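Local coordinates for protein biliverdin reductase (Synechocystis sp., PDB 5B3V) that probably catalyses the NADPH-dependent reduction of biliverdin IX alpha to bilirubin, at residues 41-46 with 60-65; 127-132 with 304-309; 217-222 with 242-247. All coordinates share one frame; numbering follows the deposited sequence.

Contact 1: 41-46 with 60-65; sequences VSFWGN and VRPQQS. With NAP (NADP nicotinamide-adenine-dinucleotide phosphate), chain E.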
loop_
_atom_site.group_PDB
_atom_site.type_symbol
_atom_site.label_atom_id
_atom_site.label_comp_id
_atom_site.label_asym_id
_atom_site.label_seq_id
_atom_site.Cartn_x
_atom_site.Cartn_y
_atom_site.Cartn_z
ATOM N N VAL A 41 -21.450 -0.603 9.414
ATOM C CA VAL A 41 -22.553 -1.539 9.585
ATOM C C VAL A 41 -22.079 -2.880 10.124
ATOM O O VAL A 41 -22.606 -3.378 11.118
ATOM C CB VAL A 41 -23.312 -1.706 8.251
ATOM C CG1 VAL A 41 -24.398 -2.754 8.389
ATOM C CG2 VAL A 41 -23.899 -0.377 7.829
ATOM N N SER A 42 -21.083 -3.486 9.477
ATOM C CA SER A 42 -20.623 -4.817 9.850
ATOM C C SER A 42 -19.104 -4.875 9.738
ATOM O O SER A 42 -18.453 -3.926 9.289
ATOM C CB SER A 42 -21.289 -5.892 8.986
ATOM O OG SER A 42 -21.078 -5.646 7.605
ATOM N N PHE A 43 -18.538 -6.001 10.163
ATOM C CA PHE A 43 -17.105 -6.238 10.056
ATOM C C PHE A 43 -16.851 -7.734 10.175
ATOM O O PHE A 43 -17.670 -8.475 10.725
ATOM C CB PHE A 43 -16.316 -5.465 11.119
ATOM C CG PHE A 43 -16.241 -6.156 12.451
ATOM C CD1 PHE A 43 -15.147 -6.939 12.780
ATOM C CD2 PHE A 43 -17.261 -6.016 13.375
ATOM C CE1 PHE A 43 -15.077 -7.570 14.006
ATOM C CE2 PHE A 43 -17.197 -6.643 14.602
ATOM C CZ PHE A 43 -16.104 -7.420 14.918
ATOM N N TRP A 44 -15.705 -8.169 9.650
ATOM C CA TRP A 44 -15.287 -9.563 9.729
ATOM C C TRP A 44 -13.827 -9.625 10.153
ATOM O O TRP A 44 -13.016 -8.794 9.734
ATOM C CB TRP A 44 -15.489 -10.281 8.387
ATOM C CG TRP A 44 -14.955 -11.671 8.367
ATOM C CD1 TRP A 44 -15.546 -12.786 8.882
ATOM C CD2 TRP A 44 -13.720 -12.103 7.789
ATOM N NE1 TRP A 44 -14.751 -13.885 8.666
ATOM C CE2 TRP A 44 -13.624 -13.492 7.995
ATOM C CE3 TRP A 44 -12.683 -11.448 7.116
ATOM C CZ2 TRP A 44 -12.533 -14.239 7.555
ATOM C CZ3 TRP A 44 -11.603 -12.189 6.681
ATOM C CH2 TRP A 44 -11.534 -13.570 6.901
ATOM N N GLY A 45 -13.499 -10.606 10.991
ATOM C CA GLY A 45 -12.150 -10.724 11.511
ATOM C C GLY A 45 -11.564 -12.120 11.451
ATOM O O GLY A 45 -11.905 -12.915 10.569
ATOM N N ASN A 46 -10.603 -12.376 12.308
ATOM C CA ASN A 46 -9.886 -13.626 12.336
ATOM C C ASN A 46 -9.854 -14.282 13.701
ATOM O O ASN A 46 -10.641 -15.114 13.939
ATOM C CB ASN A 46 -8.507 -13.407 11.714
ATOM C CG ASN A 46 -7.654 -14.624 11.711
ATOM O OD1 ASN A 46 -6.642 -14.660 12.366
ATOM N ND2 ASN A 46 -8.039 -15.597 10.971
ATOM N N VAL A 60 -20.000 -2.652 16.679
ATOM C CA VAL A 60 -20.487 -3.300 15.493
ATOM C C VAL A 60 -20.510 -4.781 15.710
ATOM O O VAL A 60 -19.714 -5.261 16.428
ATOM C CB VAL A 60 -19.618 -2.904 14.272
ATOM C CG1 VAL A 60 -19.854 -3.815 13.116
ATOM C CG2 VAL A 60 -19.968 -1.525 13.802
ATOM N N ARG A 61 -21.416 -5.511 15.090
ATOM C CA ARG A 61 -21.431 -6.954 15.276
ATOM C C ARG A 61 -20.778 -7.673 14.098
ATOM O O ARG A 61 -20.867 -7.219 12.951
ATOM C CB ARG A 61 -22.864 -7.459 15.453
ATOM C CG ARG A 61 -23.441 -7.160 16.824
ATOM C CD ARG A 61 -24.958 -7.259 16.832
ATOM N NE ARG A 61 -25.584 -6.282 15.943
ATOM C CZ ARG A 61 -25.974 -6.537 14.698
ATOM N NH1 ARG A 61 -25.810 -7.745 14.177
ATOM N NH2 ARG A 61 -26.534 -5.580 13.971
ATOM N N PRO A 62 -20.118 -8.806 14.363
ATOM C CA PRO A 62 -19.312 -9.453 13.320
ATOM C C PRO A 62 -20.053 -10.480 12.476
ATOM O O PRO A 62 -20.806 -11.313 12.990
ATOM C CB PRO A 62 -18.190 -10.113 14.128
ATOM C CG PRO A 62 -18.851 -10.477 15.421
ATOM C CD PRO A 62 -19.883 -9.401 15.692
ATOM N N GLN A 63 -19.826 -10.427 11.164
ATOM C CA GLN A 63 -20.312 -11.471 10.275
ATOM C C GLN A 63 -19.575 -12.777 10.551
ATOM O O GLN A 63 -18.446 -12.788 11.050
ATOM C CB GLN A 63 -20.129 -11.058 8.814
ATOM C CG GLN A 63 -20.838 -9.766 8.420
ATOM C CD GLN A 63 -22.326 -9.955 8.172
ATOM O OE1 GLN A 63 -22.899 -10.990 8.510
ATOM N NE2 GLN A 63 -22.957 -8.950 7.574
ATOM N N GLN A 64 -20.227 -13.893 10.224
ATOM C CA GLN A 64 -19.602 -15.190 10.458
ATOM C C GLN A 64 -18.496 -15.470 9.447
ATOM O O GLN A 64 -17.502 -16.124 9.784
ATOM C CB GLN A 64 -20.657 -16.300 10.427
ATOM C CG GLN A 64 -21.401 -16.441 9.105
ATOM C CD GLN A 64 -22.467 -17.525 9.143
ATOM O OE1 GLN A 64 -23.258 -17.600 10.086
ATOM N NE2 GLN A 64 -22.490 -18.371 8.120
ATOM N N SER A 65 -18.643 -14.980 8.219
ATOM C CA SER A 65 -17.643 -15.169 7.180
ATOM C C SER A 65 -17.562 -13.899 6.347
ATOM O O SER A 65 -18.495 -13.091 6.328
ATOM C CB SER A 65 -17.973 -16.372 6.285
ATOM O OG SER A 65 -19.160 -16.150 5.541
HETATM P PA NAP E . -2.788 -6.177 10.802
HETATM O O1A NAP E . -2.836 -5.091 11.802
HETATM O O2A NAP E . -2.010 -7.396 11.096
HETATM O O5B NAP E . -4.315 -6.622 10.516
HETATM C C5B NAP E . -4.743 -7.778 9.793
HETATM C C4B NAP E . -6.175 -8.232 10.186
HETATM O O4B NAP E . -5.505 -9.505 9.863
HETATM C C3B NAP E . -6.806 -8.844 11.474
HETATM O O3B NAP E . -8.194 -9.119 11.258
HETATM C C2B NAP E . -5.965 -10.078 11.488
HETATM O O2B NAP E . -6.322 -11.134 12.430
HETATM C C1B NAP E . -6.448 -10.514 10.102
HETATM N N9A NAP E . -5.783 -11.776 9.769
HETATM C C8A NAP E . -4.578 -12.136 10.200
HETATM N N7A NAP E . -4.332 -13.357 9.733
HETATM C C5A NAP E . -5.394 -13.762 9.039
HETATM C C6A NAP E . -5.629 -14.900 8.384
HETATM N N6A NAP E . -4.651 -15.801 8.413
HETATM N N1A NAP E . -6.780 -15.124 7.733
HETATM C C2A NAP E . -7.757 -14.124 7.749
HETATM N N3A NAP E . -7.485 -12.936 8.446
HETATM C C4A NAP E . -6.314 -12.796 9.093
HETATM O O3 NAP E . -2.183 -5.570 9.426
HETATM P PN NAP E . -2.436 -4.149 8.695
HETATM O O1N NAP E . -1.143 -3.442 8.604
HETATM O O2N NAP E . -3.596 -3.495 9.336
HETATM O O5D NAP E . -2.868 -4.580 7.203
HETATM C C5D NAP E . -4.136 -4.667 6.560
HETATM C C4D NAP E . -3.868 -4.775 5.028
HETATM O O4D NAP E . -3.175 -3.492 5.359
HETATM C C3D NAP E . -2.656 -5.186 4.146
HETATM O O3D NAP E . -2.990 -5.012 2.769
HETATM C C2D NAP E . -1.683 -4.155 4.579
HETATM O O2D NAP E . -0.522 -4.181 3.742
HETATM C C1D NAP E . -2.560 -3.022 4.167
HETATM N N1N NAP E . -1.875 -1.751 4.473
HETATM C C2N NAP E . -1.568 -1.458 5.801
HETATM C C3N NAP E . -0.924 -0.270 6.115
HETATM C C7N NAP E . -0.636 0.026 7.438
HETATM O O7N NAP E . -0.837 -0.787 8.336
HETATM N N7N NAP E . -0.101 1.219 7.634
HETATM C C4N NAP E . -0.609 0.650 5.121
HETATM C C5N NAP E . -0.909 0.360 3.796
HETATM C C6N NAP E . -1.545 -0.832 3.470
HETATM P P2B NAP E . -6.250 -11.117 14.022
HETATM O O1X NAP E . -5.744 -12.468 14.299
HETATM O O2X NAP E . -5.339 -10.010 14.341
HETATM O O3X NAP E . -7.658 -10.886 14.419
HETATM O O HOH W 1 -21.888 -7.231 5.884
#
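F43 carries most of the apolar contact: P62 lies over one face of its ring and V60 meets the CD2/CE2 edge. The pyrrolidine of P62 runs alongside the phenyl and sets CB 3.9 Å from the F43 centroid, as a CH-pi contact; the rigid, aliphatic proline ring offers C-H groups to the electron-rich face. V60 slides past from the other direction, with its CG1 3.4 Å from F43 CD2, while the carbonyl O of V60 lies at the ring edge. With chi1 of 84°, F43 CG stands between its own backbone N and carbonyl carbon, which swings the ring toward 60-65 although CB leaves on a face of the sheet. W44 adds a second aromatic surface: the backbone of S65 covers one indole face, its C 3.4 Å from W44 CD1, and W66 meets the same indole edge-to-face.

The polar links are fewer. Q63 N donates to F43 O (2.9 Å, 151° at the hydrogen), and P62 CA makes a CA-H...O contact with the same oxygen. Beyond it, S42 OG and Q63 NE2 both donate to one water, at 2.5 Å from OG and 2.6 Å from NE2; the bend at chi2 of Q63 brings its amide back to the serine.

Replacing F43 by an alanine is likely to leave P62 CB without its ring face and V60 CG1 without its neighbour, opening a gap against helix 48-58. With one direct hydrogen bond, the short edge strand 61-62 is held to 38-44 largely by side-chain packing, within the Rossmann beta-alpha-beta unit whose first strand leads to N46, an NADP-binding residue.

Contact 2: 127-132 with 304-309; sequences LLHVEH and LYVDLE. With NAP (NADP nicotinamide-adenine-dinucleotide phosphate), chain E.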
loop_
_atom_site.group_PDB
_atom_site.type_symbol
_atom_site.label_atom_id
_atom_site.label_comp_id
_atom_site.label_asym_id
_atom_site.label_seq_id
_atom_site.Cartn_x
_atom_site.Cartn_y
_atom_site.Cartn_z
ATOM N N LEU A 127 -17.153 1.646 -7.577
ATOM C CA LEU A 127 -15.864 2.216 -7.216
ATOM C C LEU A 127 -14.877 1.121 -6.839
ATOM O O LEU A 127 -15.169 0.271 -5.991
ATOM C CB LEU A 127 -16.017 3.191 -6.050
ATOM C CG LEU A 127 -14.678 3.654 -5.468
ATOM C CD1 LEU A 127 -13.913 4.503 -6.477
ATOM C CD2 LEU A 127 -14.865 4.400 -4.156
ATOM N N LEU A 128 -13.705 1.149 -7.464
ATOM C CA LEU A 128 -12.589 0.282 -7.095
ATOM C C LEU A 128 -11.391 1.185 -6.831
ATOM O O LEU A 128 -10.727 1.637 -7.770
ATOM C CB LEU A 128 -12.285 -0.738 -8.184
ATOM C CG LEU A 128 -11.079 -1.640 -7.916
ATOM C CD1 LEU A 128 -11.250 -2.375 -6.598
ATOM C CD2 LEU A 128 -10.880 -2.621 -9.056
ATOM N N HIS A 129 -11.123 1.454 -5.557
ATOM C CA HIS A 129 -10.047 2.342 -5.148
ATOM C C HIS A 129 -9.053 1.580 -4.285
ATOM O O HIS A 129 -9.449 0.853 -3.367
ATOM C CB HIS A 129 -10.593 3.545 -4.376
ATOM C CG HIS A 129 -9.542 4.318 -3.643
ATOM N ND1 HIS A 129 -8.619 5.117 -4.284
ATOM C CD2 HIS A 129 -9.261 4.404 -2.320
ATOM C CE1 HIS A 129 -7.820 5.667 -3.387
ATOM N NE2 HIS A 129 -8.187 5.251 -2.189
ATOM N N VAL A 130 -7.768 1.741 -4.590
ATOM C CA VAL A 130 -6.688 1.223 -3.759
ATOM C C VAL A 130 -6.071 2.389 -3.002
ATOM O O VAL A 130 -5.689 3.401 -3.602
ATOM C CB VAL A 130 -5.628 0.486 -4.596
ATOM C CG1 VAL A 130 -4.496 -0.001 -3.697
ATOM C CG2 VAL A 130 -6.259 -0.677 -5.339
ATOM N N GLU A 131 -5.990 2.251 -1.684
ATOM C CA GLU A 131 -5.375 3.277 -0.858
ATOM C C GLU A 131 -3.864 3.280 -1.060
ATOM O O GLU A 131 -3.233 2.226 -1.171
ATOM C CB GLU A 131 -5.732 3.043 0.612
ATOM C CG GLU A 131 -4.759 3.618 1.637
ATOM C CD GLU A 131 -3.557 2.720 1.876
ATOM O OE1 GLU A 131 -3.749 1.499 2.029
ATOM O OE2 GLU A 131 -2.423 3.238 1.889
ATOM N N HIS A 132 -3.280 4.486 -1.102
ATOM C CA HIS A 132 -1.828 4.660 -1.223
ATOM C C HIS A 132 -1.422 5.852 -0.356
ATOM O O HIS A 132 -1.237 6.968 -0.845
ATOM C CB HIS A 132 -1.403 4.849 -2.676
ATOM C CG HIS A 132 -1.409 3.584 -3.474
ATOM N ND1 HIS A 132 -0.302 2.765 -3.574
ATOM C CD2 HIS A 132 -2.383 2.994 -4.206
ATOM C CE1 HIS A 132 -0.597 1.726 -4.335
ATOM N NE2 HIS A 132 -1.852 1.841 -4.730
ATOM N N LEU A 304 -9.984 11.283 -7.009
ATOM C CA LEU A 304 -9.137 10.735 -5.963
ATOM C C LEU A 304 -7.673 11.084 -6.207
ATOM O O LEU A 304 -7.232 11.273 -7.345
ATOM C CB LEU A 304 -9.317 9.221 -5.872
ATOM C CG LEU A 304 -10.648 8.814 -5.234
ATOM C CD1 LEU A 304 -11.071 7.427 -5.684
ATOM C CD2 LEU A 304 -10.552 8.882 -3.715
ATOM N N TYR A 305 -6.915 11.170 -5.110
ATOM C CA TYR A 305 -5.521 11.599 -5.182
ATOM C C TYR A 305 -4.650 10.618 -5.950
ATOM O O TYR A 305 -3.598 11.013 -6.463
ATOM C CB TYR A 305 -4.962 11.794 -3.774
ATOM C CG TYR A 305 -4.859 10.510 -2.989
ATOM C CD1 TYR A 305 -5.946 10.025 -2.275
ATOM C CD2 TYR A 305 -3.678 9.778 -2.962
ATOM C CE1 TYR A 305 -5.862 8.852 -1.559
ATOM C CE2 TYR A 305 -3.584 8.603 -2.247
ATOM C CZ TYR A 305 -4.680 8.143 -1.546
ATOM O OH TYR A 305 -4.601 6.973 -0.827
ATOM N N VAL A 306 -5.053 9.353 -6.021
ATOM C CA VAL A 306 -4.357 8.336 -6.793
ATOM C C VAL A 306 -5.366 7.684 -7.725
ATOM O O VAL A 306 -6.544 7.535 -7.388
ATOM C CB VAL A 306 -3.674 7.284 -5.882
ATOM C CG1 VAL A 306 -4.716 6.489 -5.095
ATOM C CG2 VAL A 306 -2.775 6.360 -6.692
ATOM N N ASP A 307 -4.906 7.330 -8.917
ATOM C CA ASP A 307 -5.737 6.601 -9.858
ATOM C C ASP A 307 -5.580 5.105 -9.639
ATOM O O ASP A 307 -4.524 4.626 -9.219
ATOM C CB ASP A 307 -5.373 6.955 -11.302
ATOM C CG ASP A 307 -5.723 8.382 -11.658
ATOM O OD1 ASP A 307 -6.587 8.967 -10.971
ATOM O OD2 ASP A 307 -5.150 8.913 -12.632
ATOM N N LEU A 308 -6.659 4.368 -9.911
ATOM C CA LEU A 308 -6.569 2.912 -9.914
ATOM C C LEU A 308 -5.566 2.437 -10.959
ATOM O O LEU A 308 -4.865 1.440 -10.753
ATOM C CB LEU A 308 -7.945 2.303 -10.170
ATOM C CG LEU A 308 -7.987 0.777 -10.235
ATOM C CD1 LEU A 308 -7.509 0.171 -8.923
ATOM C CD2 LEU A 308 -9.383 0.295 -10.587
ATOM N N GLU A 309 -5.481 3.155 -12.082
ATOM C CA GLU A 309 -4.515 2.824 -13.124
ATOM C C GLU A 309 -3.088 2.853 -12.586
ATOM O O GLU A 309 -2.278 1.974 -12.901
ATOM C CB GLU A 309 -4.670 3.798 -14.293
ATOM C CG GLU A 309 -4.100 3.309 -15.611
ATOM C CD GLU A 309 -4.913 2.183 -16.214
ATOM O OE1 GLU A 309 -4.461 1.021 -16.167
ATOM O OE2 GLU A 309 -6.012 2.468 -16.734
HETATM P PA NAP E . -2.788 -6.177 10.802
HETATM O O1A NAP E . -2.836 -5.091 11.802
HETATM O O2A NAP E . -2.010 -7.396 11.096
HETATM O O5B NAP E . -4.315 -6.622 10.516
HETATM C C5B NAP E . -4.743 -7.778 9.793
HETATM C C4B NAP E . -6.175 -8.232 10.186
HETATM O O4B NAP E . -5.505 -9.505 9.863
HETATM C C3B NAP E . -6.806 -8.844 11.474
HETATM O O3B NAP E . -8.194 -9.119 11.258
HETATM C C2B NAP E . -5.965 -10.078 11.488
HETATM O O2B NAP E . -6.322 -11.134 12.430
HETATM C C1B NAP E . -6.448 -10.514 10.102
HETATM N N9A NAP E . -5.783 -11.776 9.769
HETATM C C8A NAP E . -4.578 -12.136 10.200
HETATM N N7A NAP E . -4.332 -13.357 9.733
HETATM C C5A NAP E . -5.394 -13.762 9.039
HETATM C C6A NAP E . -5.629 -14.900 8.384
HETATM N N6A NAP E . -4.651 -15.801 8.413
HETATM N N1A NAP E . -6.780 -15.124 7.733
HETATM C C2A NAP E . -7.757 -14.124 7.749
HETATM N N3A NAP E . -7.485 -12.936 8.446
HETATM C C4A NAP E . -6.314 -12.796 9.093
HETATM O O3 NAP E . -2.183 -5.570 9.426
HETATM P PN NAP E . -2.436 -4.149 8.695
HETATM O O1N NAP E . -1.143 -3.442 8.604
HETATM O O2N NAP E . -3.596 -3.495 9.336
HETATM O O5D NAP E . -2.868 -4.580 7.203
HETATM C C5D NAP E . -4.136 -4.667 6.560
HETATM C C4D NAP E . -3.868 -4.775 5.028
HETATM O O4D NAP E . -3.175 -3.492 5.359
HETATM C C3D NAP E . -2.656 -5.186 4.146
HETATM O O3D NAP E . -2.990 -5.012 2.769
HETATM C C2D NAP E . -1.683 -4.155 4.579
HETATM O O2D NAP E . -0.522 -4.181 3.742
HETATM C C1D NAP E . -2.560 -3.022 4.167
HETATM N N1N NAP E . -1.875 -1.751 4.473
HETATM C C2N NAP E . -1.568 -1.458 5.801
HETATM C C3N NAP E . -0.924 -0.270 6.115
HETATM C C7N NAP E . -0.636 0.026 7.438
HETATM O O7N NAP E . -0.837 -0.787 8.336
HETATM N N7N NAP E . -0.101 1.219 7.634
HETATM C C4N NAP E . -0.609 0.650 5.121
HETATM C C5N NAP E . -0.909 0.360 3.796
HETATM C C6N NAP E . -1.545 -0.832 3.470
HETATM P P2B NAP E . -6.250 -11.117 14.022
HETATM O O1X NAP E . -5.744 -12.468 14.299
HETATM O O2X NAP E . -5.339 -10.010 14.341
HETATM O O3X NAP E . -7.658 -10.886 14.419
HETATM O O HOH W 2 -7.750 5.201 -6.709
#
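L308 pushes its forked end against the strand at L128: L308 CD2 comes 3.6 Å from L128 CD2 and 3.4 Å from L128 O. The other branch, L308 CD1, turns to V130 CG2 at 3.9 Å, the two side chains crossing at about a right angle, and the fork thereby closes over L128 O. The isobutyl group reaches the strand because CG is anti to the backbone N (chi1 178°).

This is where the strand at the edge of the Rossmann sheet, 128-131, receives the start of helix 308-324 from the C-terminal part of the chain, so the contact joins the two halves of the Gfo/Idh/MocA fold.

The imidazole of H129 fits among L304, Y305 and V306. L304 CD2 covers one ring face, and L304 CD1 approaches H129 ND1 to 3.6 Å; V306 CG1 and Y305 CE1 close in obliquely at H129 CE1, and the same V306 methyl lies over one face of the Y305 ring. Flat and polar at its rim, the histidine is hydrogen-bonded through ND1, in the ring plane, to a water that donates to V306 O.

Y305 spans the far end, its ring at 74° to that of H129, and its OH accepts a bond from H132 N (2.8 Å, 168°). D290 on helix 286-300 bonds both Y305 OH and H129 NE2. The E131 carboxylate, just before H132, reaches the nicotinamide ring with OE1 3.5 Å from NAP C6N, while E131 OE2 is hydrogen-bonded to I133 N.

Contact 3: 217-222 with 242-247; sequences FRACLA and EVFHQN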
loop_
_atom_site.group_PDB
_atom_site.type_symbol
_atom_site.label_atom_id
_atom_site.label_comp_id
_atom_site.label_asym_id
_atom_site.label_seq_id
_atom_site.Cartn_x
_atom_site.Cartn_y
_atom_site.Cartn_z
ATOM N N PHE A 217 8.942 -17.110 7.119
ATOM C CA PHE A 217 10.347 -16.748 6.982
ATOM C C PHE A 217 10.727 -15.796 8.104
ATOM O O PHE A 217 9.927 -14.948 8.507
ATOM C CB PHE A 217 10.660 -16.117 5.608
ATOM C CG PHE A 217 9.784 -14.942 5.252
ATOM C CD1 PHE A 217 10.078 -13.667 5.705
ATOM C CD2 PHE A 217 8.679 -15.116 4.432
ATOM C CE1 PHE A 217 9.273 -12.595 5.369
ATOM C CE2 PHE A 217 7.870 -14.047 4.090
ATOM C CZ PHE A 217 8.168 -12.787 4.559
ATOM N N ARG A 218 11.950 -15.940 8.608
ATOM C CA ARG A 218 12.409 -15.028 9.645
ATOM C C ARG A 218 12.964 -13.732 9.074
ATOM O O ARG A 218 13.050 -12.736 9.802
ATOM C CB ARG A 218 13.458 -15.709 10.530
ATOM C CG ARG A 218 14.622 -16.330 9.775
ATOM C CD ARG A 218 15.347 -17.360 10.632
ATOM N NE ARG A 218 16.695 -17.643 10.147
ATOM C CZ ARG A 218 17.788 -17.016 10.567
ATOM N NH1 ARG A 218 17.696 -16.062 11.487
ATOM N NH2 ARG A 218 18.974 -17.339 10.070
ATOM N N ALA A 219 13.322 -13.717 7.790
ATOM C CA ALA A 219 13.829 -12.512 7.147
ATOM C C ALA A 219 13.732 -12.657 5.635
ATOM O O ALA A 219 13.646 -13.766 5.099
ATOM C CB ALA A 219 15.276 -12.216 7.562
ATOM N N CYS A 220 13.745 -11.508 4.960
ATOM C CA CYS A 220 13.757 -11.460 3.508
ATOM C C CYS A 220 14.479 -10.197 3.062
ATOM O O CYS A 220 14.371 -9.142 3.695
ATOM C CB CYS A 220 12.340 -11.496 2.915
ATOM S SG CYS A 220 11.297 -10.072 3.300
ATOM N N LEU A 221 15.235 -10.328 1.978
ATOM C CA LEU A 221 15.856 -9.202 1.292
ATOM C C LEU A 221 15.370 -9.218 -0.148
ATOM O O LEU A 221 15.578 -10.205 -0.864
ATOM C CB LEU A 221 17.384 -9.286 1.352
ATOM C CG LEU A 221 18.193 -8.216 0.610
ATOM C CD1 LEU A 221 18.004 -6.839 1.232
ATOM C CD2 LEU A 221 19.662 -8.600 0.578
ATOM N N ALA A 222 14.703 -8.144 -0.557
ATOM C CA ALA A 222 14.209 -7.989 -1.916
ATOM C C ALA A 222 14.806 -6.728 -2.515
ATOM O O ALA A 222 14.658 -5.637 -1.953
ATOM C CB ALA A 222 12.680 -7.917 -1.949
ATOM N N GLU A 242 15.175 -11.006 10.961
ATOM C CA GLU A 242 16.147 -11.278 12.014
ATOM C C GLU A 242 17.588 -10.974 11.616
ATOM O O GLU A 242 18.416 -10.739 12.503
ATOM C CB GLU A 242 16.041 -12.740 12.453
ATOM C CG GLU A 242 14.794 -13.064 13.268
ATOM C CD GLU A 242 14.640 -14.552 13.541
ATOM O OE1 GLU A 242 15.538 -15.327 13.153
ATOM O OE2 GLU A 242 13.621 -14.948 14.146
ATOM N N VAL A 243 17.925 -10.984 10.322
ATOM C CA VAL A 243 19.323 -10.827 9.923
ATOM C C VAL A 243 19.731 -9.375 9.742
ATOM O O VAL A 243 20.886 -9.109 9.381
ATOM C CB VAL A 243 19.636 -11.592 8.622
ATOM C CG1 VAL A 243 19.422 -13.082 8.819
ATOM C CG2 VAL A 243 18.788 -11.061 7.480
ATOM N N PHE A 244 18.832 -8.427 9.979
ATOM C CA PHE A 244 19.120 -7.015 9.771
ATOM C C PHE A 244 19.362 -6.339 11.114
ATOM O O PHE A 244 18.489 -6.345 11.988
ATOM C CB PHE A 244 17.981 -6.335 9.016
ATOM C CG PHE A 244 17.758 -6.890 7.639
ATOM C CD1 PHE A 244 18.624 -6.581 6.604
ATOM C CD2 PHE A 244 16.687 -7.728 7.380
ATOM C CE1 PHE A 244 18.420 -7.092 5.334
ATOM C CE2 PHE A 244 16.481 -8.242 6.114
ATOM C CZ PHE A 244 17.346 -7.923 5.090
ATOM N N HIS A 245 20.545 -5.748 11.266
ATOM C CA HIS A 245 20.952 -5.125 12.515
ATOM C C HIS A 245 20.970 -3.608 12.447
ATOM O O HIS A 245 21.296 -2.963 13.448
ATOM C CB HIS A 245 22.331 -5.648 12.928
ATOM C CG HIS A 245 22.326 -7.093 13.315
ATOM N ND1 HIS A 245 22.316 -8.109 12.383
ATOM C CD2 HIS A 245 22.305 -7.693 14.529
ATOM C CE1 HIS A 245 22.293 -9.272 13.007
ATOM N NE2 HIS A 245 22.291 -9.049 14.309
ATOM N N GLN A 246 20.615 -3.019 11.309
ATOM C CA GLN A 246 20.601 -1.570 11.168
ATOM C C GLN A 246 19.403 -1.161 10.330
ATOM O O GLN A 246 19.324 -1.507 9.148
ATOM C CB GLN A 246 21.892 -1.062 10.530
ATOM C CG GLN A 246 22.013 0.444 10.556
ATOM C CD GLN A 246 22.581 1.001 9.273
ATOM O OE1 GLN A 246 22.713 0.289 8.278
ATOM N NE2 GLN A 246 22.912 2.288 9.284
ATOM N N ASN A 247 18.484 -0.417 10.934
ATOM C CA ASN A 247 17.319 0.066 10.212
ATOM C C ASN A 247 17.700 1.213 9.285
ATOM O O ASN A 247 18.661 1.948 9.529
ATOM C CB ASN A 247 16.230 0.520 11.181
ATOM C CG ASN A 247 15.657 -0.624 11.979
ATOM O OD1 ASN A 247 15.920 -1.791 11.689
ATOM N ND2 ASN A 247 14.855 -0.301 12.984
#
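R218 and E242 meet beside a classic beta bulge, formed where R218 and A219 both face W209 of the neighbouring strand in the mixed sheet of the C-terminal domain. The tight part lies here. E242 N bonds to R218 O at 3.0 Å, and the buried CB of A219 fits under the turn of chain at 242-243, 3.6 Å from E242 N and 3.7 Å from V243 CG2. A methyl suits this spot, since the loop backbone passes directly over it and W209 also packs on the residue.

Farther along the strand the contact thins out, and L221 and F244 are partly exposed. The broad phenylalanine ring reaches both neighbours with its edge, F244 CZ lying 4.0 Å from L221 CB and F244 CE2 3.3 Å from C220 O.

In contrast to buried A219, the salt bridge forms the outer, partly exposed side. The long chain of R218, extended from CG to NE, crosses the glutamate at about a right angle, with the guanidinium and carboxylate planes 53° apart. A167 N binds E242 OE2, and the other oxygen takes the arginine: R218 NH1 points in its guanidinium plane to E242 OE1, 2.8 Å away.

How the contacts relate
Contacts 1 and 2 both reach the parallel Rossmann sheet, at its opposite outermost strands, with centres about 25 Å apart; NADP spans the space between, its adenosine end near 41-46 and its nicotinamide beside 127-132. Contact 3 belongs to the mixed sheet of the C-terminal domain, with its centre about 34 Å from that of contact 1 and 31 Å from that of contact 2, on the opposite side of the chain's centre from contact 2. No two contacts touch, their nearest atoms being some 16 to 17 Å apart. Bound biliverdin comes within about 6 Å of the E131 side chain in contact 2 and about 7 Å of that of C220 in contact 3.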